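Local coordinates for protein exosome complex component Rrp42 (Pyrococcus abyssi, PDB 2PO1) that forms a hexameric ring with Rrp41 in the RNA-degrading archaeal exosome, where it is probably non-catalytic and contributes to shaping the Rrp41 active site, at residues 161-165 / 190-196. Numbering follows the deposited sequence.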
# COMPACT_ATOMS: atom_id res chain seq x y z
N ILE C 161 -1.69 24.11 18.16
CA ILE C 161 -2.63 24.83 18.96
C ILE C 161 -2.77 26.27 18.46
O ILE C 161 -3.85 26.88 18.55
CB ILE C 161 -2.32 24.76 20.49
CG1 ILE C 161 -3.53 25.27 21.30
CG2 ILE C 161 -1.07 25.49 20.82
CD1 ILE C 161 -4.71 24.21 21.21
N ALA C 162 -1.69 26.83 17.93
CA ALA C 162 -1.80 28.20 17.43
C ALA C 162 -2.69 28.19 16.19
O ALA C 162 -3.45 29.12 15.96
CB ALA C 162 -0.40 28.80 17.13
N ALA C 163 -2.62 27.13 15.38
CA ALA C 163 -3.42 27.10 14.16
C ALA C 163 -4.91 26.94 14.56
O ALA C 163 -5.80 27.61 14.03
CB ALA C 163 -2.95 25.97 13.26
N LEU C 164 -5.18 26.11 15.57
CA LEU C 164 -6.56 25.89 16.07
C LEU C 164 -7.15 27.18 16.65
O LEU C 164 -8.34 27.52 16.44
CB LEU C 164 -6.51 24.78 17.11
CG LEU C 164 -6.37 23.40 16.52
CD1 LEU C 164 -6.09 22.49 17.67
CD2 LEU C 164 -7.72 23.01 15.91
N LEU C 165 -6.32 27.92 17.37
CA LEU C 165 -6.73 29.22 17.88
C LEU C 165 -6.97 30.18 16.75
O LEU C 165 -7.81 31.01 16.85
CB LEU C 165 -5.69 29.81 18.82
CG LEU C 165 -5.61 29.07 20.15
CD1 LEU C 165 -4.26 29.39 20.79
CD2 LEU C 165 -6.81 29.41 21.04
N LEU C 190 -13.13 27.98 16.46
CA LEU C 190 -13.38 26.58 16.81
C LEU C 190 -13.52 26.62 18.33
O LEU C 190 -13.15 27.62 18.94
CB LEU C 190 -12.18 25.76 16.35
CG LEU C 190 -12.22 24.53 15.42
CD1 LEU C 190 -13.47 24.27 14.67
CD2 LEU C 190 -10.90 24.45 14.56
N PRO C 191 -14.16 25.61 18.95
CA PRO C 191 -14.23 25.82 20.40
C PRO C 191 -12.91 25.44 21.06
O PRO C 191 -12.78 24.33 21.58
CB PRO C 191 -15.39 24.91 20.82
CG PRO C 191 -15.41 23.81 19.78
CD PRO C 191 -14.89 24.40 18.51
N VAL C 192 -11.93 26.35 21.00
CA VAL C 192 -10.63 26.09 21.59
C VAL C 192 -10.63 26.65 23.00
O VAL C 192 -10.76 27.87 23.23
CB VAL C 192 -9.45 26.70 20.79
CG1 VAL C 192 -8.14 26.22 21.39
CG2 VAL C 192 -9.51 26.32 19.31
N GLU C 193 -10.47 25.77 23.97
CA GLU C 193 -10.68 26.17 25.34
C GLU C 193 -9.47 26.09 26.22
O GLU C 193 -9.44 26.68 27.28
CB GLU C 193 -11.78 25.32 25.89
CG GLU C 193 -12.96 25.49 25.01
CD GLU C 193 -14.17 24.83 25.53
OE1 GLU C 193 -14.02 23.95 26.39
OE2 GLU C 193 -15.27 25.18 25.06
N LYS C 194 -8.43 25.39 25.77
CA LYS C 194 -7.22 25.29 26.56
C LYS C 194 -6.09 25.48 25.59
O LYS C 194 -6.28 25.38 24.37
CB LYS C 194 -7.18 23.94 27.27
CG LYS C 194 -7.72 24.05 28.69
CD LYS C 194 -8.19 22.72 29.19
CE LYS C 194 -9.52 22.88 29.97
NZ LYS C 194 -10.43 21.82 29.32
N ILE C 195 -4.90 25.81 26.11
CA ILE C 195 -3.75 25.97 25.23
C ILE C 195 -2.58 25.06 25.63
O ILE C 195 -1.58 25.56 26.11
CB ILE C 195 -3.30 27.46 25.05
CG1 ILE C 195 -4.46 28.28 24.54
CG2 ILE C 195 -2.14 27.58 24.02
CD1 ILE C 195 -4.35 29.72 24.95
N PRO C 196 -2.69 23.75 25.39
CA PRO C 196 -1.62 22.83 25.71
C PRO C 196 -0.42 23.11 24.83
O PRO C 196 -0.58 23.40 23.63
CB PRO C 196 -2.23 21.46 25.36
CG PRO C 196 -3.22 21.76 24.30
CD PRO C 196 -3.82 23.04 24.74
O HOH W 1 -10.65 28.73 16.46
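Start at Leu190, whose CD2 packs 3.7 Å from CD2 of Leu164; both side chains also pack against strands 60-71 and 135-147. Its backbone N reaches the helix through one water, the polar link between the segments, 2.6 Å from Leu190 N and 2.6 Å from Leu164 O. Pro191 then centres an inverse gamma turn, with a weak hydrogen bond from Val192 N back to Leu190 O, and the turn swings Val192 in toward the helix. Direct contact from here on is mainly apolar packing: Val192 CG2 sits in van der Waals contact 3.3 Å from Leu164 O, while Val192 CG1 meets Leu165 CD2 at 3.5 Å. This is the linker between strands 186-189 and 197-204 of the RNase PH fold, crossing the last turns of helix 152-166. Glu193 turns away to a salt bridge with Lys127, and Lys194 sends its amine to Ser120 O. The backbone O of Lys194 is buried 3.7 Å from Ile161 CD1, without a hydrogen-bond partner. Ile195 CG2 touches Ile161 CG1 at 3.8 Å, beside helix 247-275. Finally, Pro196 CD comes within 3.8 Å of Ile161 CD1.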